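HhaI Restriction Endonuclease (Haemophilus parahaemolyticus, PDB 6UKG) probably cuts double-stranded DNA at the palindromic sequence 5'-GCGC-3' as a type II restriction endonuclease of the PD-(D/E)XK nuclease fold. Local coordinates at residues 33-38 with 45-50. Numbering follows the deposited sequence.
Sequences SDILFT and IEAKMP. With nucleotides of chain B.
D34 and E46 face each other across an antiparallel beta hairpin, and with K48 they spell the D...EXK signature of PD-(D/E)XK nucleases, a worked example of how a hairpin can present acidic groups to a DNA backbone. The closely packed part combines backbone bonding with apolar contact. I35 and I45 form a hydrogen-bonded pair in which I45 N donates to I35 O at 2.8 Å, while the return bond from I35 N to I45 O is weak. Their side chains leave the same face of the sheet and meet CB to CB at 4.0 Å; the CD1 end of I35 reaches on to the methyl of A47, and V11 of helix 3-18 packs on I35.

Beyond this pair, side chains take over from backbone pairing. D34 OD1 accepts from A47 N at 2.9 Å through its anti lone pair, leaving OD2 pointed at the DNA. E46 sets out away from the 33-38 segment, but a bend at chi2 (-67°) folds its carboxylate back, and OE1 is met by D34 N at 3.0 Å, nearly in line with the C-O bond. The two side chains cross at about a right angle with their carboxylate planes 42° apart. Each acid approaches the same phosphate oxygen, OP1 of DC9 of chain B: D34 OD2 lies 2.6 Å from it and E46 OE2 2.7 Å, consistent with these acids lying at the phosphate where cutting would occur.

Looser is the S33 end, where a water joins S33 OG to E46 OE1, its bond to the latter weak. Further along, K48 NZ bridges two phosphates, donating to OP2 of DC9 of chain B and, at 2.8 Å, to OP2 of DT10 of the same chain.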
loop_
_atom_site.group_PDB
_atom_site.type_symbol
_atom_site.label_atom_id
_atom_site.label_comp_id
_atom_site.label_asym_id
_atom_site.label_seq_id
_atom_site.Cartn_x
_atom_site.Cartn_y
_atom_site.Cartn_z
ATOM N N SER A 33 5.308 0.676 -9.383
ATOM C CA SER A 33 5.064 -0.683 -8.921
ATOM C C SER A 33 6.382 -1.359 -8.551
ATOM O O SER A 33 7.456 -0.830 -8.792
ATOM C CB SER A 33 4.295 -1.449 -9.994
ATOM O OG SER A 33 3.059 -0.782 -10.213
ATOM N N ASP A 34 6.283 -2.566 -7.975
ATOM C CA ASP A 34 7.372 -3.105 -7.167
ATOM C C ASP A 34 8.601 -3.477 -7.987
ATOM O O ASP A 34 9.724 -3.238 -7.540
ATOM C CB ASP A 34 6.924 -4.368 -6.423
ATOM C CG ASP A 34 5.781 -4.137 -5.455
ATOM O OD1 ASP A 34 5.040 -5.041 -5.195
ATOM O OD2 ASP A 34 5.643 -2.922 -4.945
ATOM N N ILE A 35 8.413 -4.127 -9.139
ATOM C CA ILE A 35 9.502 -4.726 -9.902
ATOM C C ILE A 35 9.313 -4.349 -11.365
ATOM O O ILE A 35 8.211 -4.454 -11.891
ATOM C CB ILE A 35 9.499 -6.259 -9.742
ATOM C CG1 ILE A 35 9.644 -6.656 -8.276
ATOM C CG2 ILE A 35 10.607 -6.890 -10.566
ATOM C CD1 ILE A 35 9.376 -8.144 -8.005
ATOM N N LEU A 36 10.379 -3.935 -12.028
ATOM C CA LEU A 36 10.351 -3.597 -13.439
ATOM C C LEU A 36 11.170 -4.607 -14.228
ATOM O O LEU A 36 12.320 -4.902 -13.873
ATOM C CB LEU A 36 10.904 -2.191 -13.651
ATOM C CG LEU A 36 10.980 -1.708 -15.101
ATOM C CD1 LEU A 36 9.639 -1.754 -15.787
ATOM C CD2 LEU A 36 11.520 -0.286 -15.128
ATOM N N PHE A 37 10.577 -5.131 -15.296
ATOM C CA PHE A 37 11.260 -5.972 -16.267
ATOM C C PHE A 37 11.803 -5.110 -17.399
ATOM O O PHE A 37 11.068 -4.304 -17.974
ATOM C CB PHE A 37 10.271 -7.015 -16.819
ATOM C CG PHE A 37 10.775 -7.743 -18.036
ATOM C CD1 PHE A 37 11.853 -8.594 -17.964
ATOM C CD2 PHE A 37 10.164 -7.567 -19.257
ATOM C CE1 PHE A 37 12.321 -9.229 -19.106
ATOM C CE2 PHE A 37 10.629 -8.193 -20.383
ATOM C CZ PHE A 37 11.697 -9.026 -20.311
ATOM N N THR A 38 13.090 -5.290 -17.702
ATOM C CA THR A 38 13.796 -4.644 -18.809
ATOM C C THR A 38 13.755 -5.557 -20.030
ATOM O O THR A 38 14.231 -6.698 -19.977
ATOM C CB THR A 38 15.270 -4.410 -18.442
ATOM O OG1 THR A 38 15.371 -3.413 -17.433
ATOM C CG2 THR A 38 16.065 -3.948 -19.636
ATOM N N ILE A 45 5.837 -5.878 -12.358
ATOM C CA ILE A 45 5.390 -7.047 -11.621
ATOM C C ILE A 45 5.146 -6.591 -10.191
ATOM O O ILE A 45 5.983 -5.895 -9.608
ATOM C CB ILE A 45 6.470 -8.145 -11.651
ATOM C CG1 ILE A 45 6.793 -8.556 -13.088
ATOM C CG2 ILE A 45 6.050 -9.342 -10.811
ATOM C CD1 ILE A 45 8.091 -9.317 -13.233
ATOM N N GLU A 46 3.998 -6.931 -9.647
ATOM C CA GLU A 46 3.711 -6.688 -8.244
ATOM C C GLU A 46 4.065 -7.922 -7.435
ATOM O O GLU A 46 3.668 -9.021 -7.783
ATOM C CB GLU A 46 2.240 -6.350 -8.045
ATOM C CG GLU A 46 1.893 -4.885 -8.246
ATOM C CD GLU A 46 2.505 -4.009 -7.168
ATOM O OE1 GLU A 46 3.434 -3.305 -7.432
ATOM O OE2 GLU A 46 1.992 -4.071 -5.951
ATOM N N ALA A 47 4.794 -7.733 -6.349
ATOM C CA ALA A 47 5.101 -8.790 -5.414
ATOM C C ALA A 47 4.140 -8.621 -4.252
ATOM O O ALA A 47 3.960 -7.505 -3.740
ATOM C CB ALA A 47 6.550 -8.698 -4.953
ATOM N N LYS A 48 3.452 -9.680 -3.892
ATOM C CA LYS A 48 2.478 -9.631 -2.813
ATOM C C LYS A 48 2.740 -10.762 -1.844
ATOM O O LYS A 48 2.851 -11.916 -2.261
ATOM C CB LYS A 48 1.030 -9.764 -3.319
ATOM C CG LYS A 48 0.534 -8.544 -4.065
ATOM C CD LYS A 48 0.224 -7.392 -3.112
ATOM C CE LYS A 48 0.261 -6.029 -3.789
ATOM N NZ LYS A 48 0.169 -4.964 -2.780
ATOM N N MET A 49 2.791 -10.443 -0.556
ATOM C CA MET A 49 2.771 -11.482 0.451
ATOM C C MET A 49 1.415 -12.196 0.468
ATOM O O MET A 49 0.421 -11.691 -0.062
ATOM C CB MET A 49 3.072 -10.877 1.815
ATOM C CG MET A 49 4.462 -10.283 1.883
ATOM S SD MET A 49 5.000 -9.785 3.533
ATOM C CE MET A 49 5.300 -11.375 4.309
ATOM N N PRO A 50 1.345 -13.378 1.081
ATOM C CA PRO A 50 0.076 -14.119 1.069
ATOM C C PRO A 50 -1.106 -13.351 1.641
ATOM O O PRO A 50 -2.244 -13.567 1.203
ATOM C CB PRO A 50 0.388 -15.373 1.890
ATOM C CG PRO A 50 1.859 -15.576 1.685
ATOM C CD PRO A 50 2.476 -14.198 1.565
ATOM P P DC B 9 2.377 -2.084 -3.050
ATOM O OP1 DC B 9 3.253 -2.875 -3.947
ATOM O OP2 DC B 9 0.922 -2.138 -3.263
ATOM O "O5'" DC B 9 2.610 -2.500 -1.523
ATOM C "C5'" DC B 9 3.928 -2.776 -1.079
ATOM C "C4'" DC B 9 3.995 -2.852 0.418
ATOM O "O4'" DC B 9 3.649 -1.579 1.016
ATOM C "C3'" DC B 9 3.028 -3.815 1.082
ATOM O "O3'" DC B 9 3.463 -5.173 0.945
ATOM C "C2'" DC B 9 3.048 -3.300 2.524
ATOM C "C1'" DC B 9 3.110 -1.779 2.302
ATOM N N1 DC B 9 1.758 -1.159 2.392
ATOM C C2 DC B 9 1.290 -0.780 3.635
ATOM O O2 DC B 9 2.041 -0.901 4.611
ATOM N N3 DC B 9 0.048 -0.290 3.748
ATOM C C4 DC B 9 -0.733 -0.178 2.678
ATOM N N4 DC B 9 -1.958 0.302 2.855
ATOM C C5 DC B 9 -0.287 -0.576 1.389
ATOM C C6 DC B 9 0.944 -1.082 1.295
ATOM P P DT B 10 2.373 -6.319 0.615
ATOM O OP1 DT B 10 3.145 -7.559 0.412
ATOM O OP2 DT B 10 1.441 -5.829 -0.416
ATOM O "O5'" DT B 10 1.485 -6.432 1.944
ATOM C "C5'" DT B 10 1.902 -7.241 3.019
ATOM C "C4'" DT B 10 2.212 -6.383 4.216
ATOM O "O4'" DT B 10 1.034 -5.629 4.600
ATOM C "C3'" DT B 10 2.645 -7.146 5.456
ATOM O "O3'" DT B 10 3.816 -6.512 5.929
ATOM C "C2'" DT B 10 1.448 -7.060 6.409
ATOM C "C1'" DT B 10 0.768 -5.780 5.989
ATOM N N1 DT B 10 -0.724 -5.738 6.143
ATOM C C2 DT B 10 -1.302 -4.718 6.872
ATOM O O2 DT B 10 -0.663 -3.878 7.477
ATOM N N3 DT B 10 -2.667 -4.728 6.898
ATOM C C4 DT B 10 -3.510 -5.614 6.272
ATOM O O4 DT B 10 -4.737 -5.517 6.352
ATOM C C5 DT B 10 -2.857 -6.643 5.495
ATOM C C7 DT B 10 -3.683 -7.663 4.784
ATOM C C6 DT B 10 -1.507 -6.648 5.455
HETATM O O HOH W 1 1.818 -0.469 -7.513
#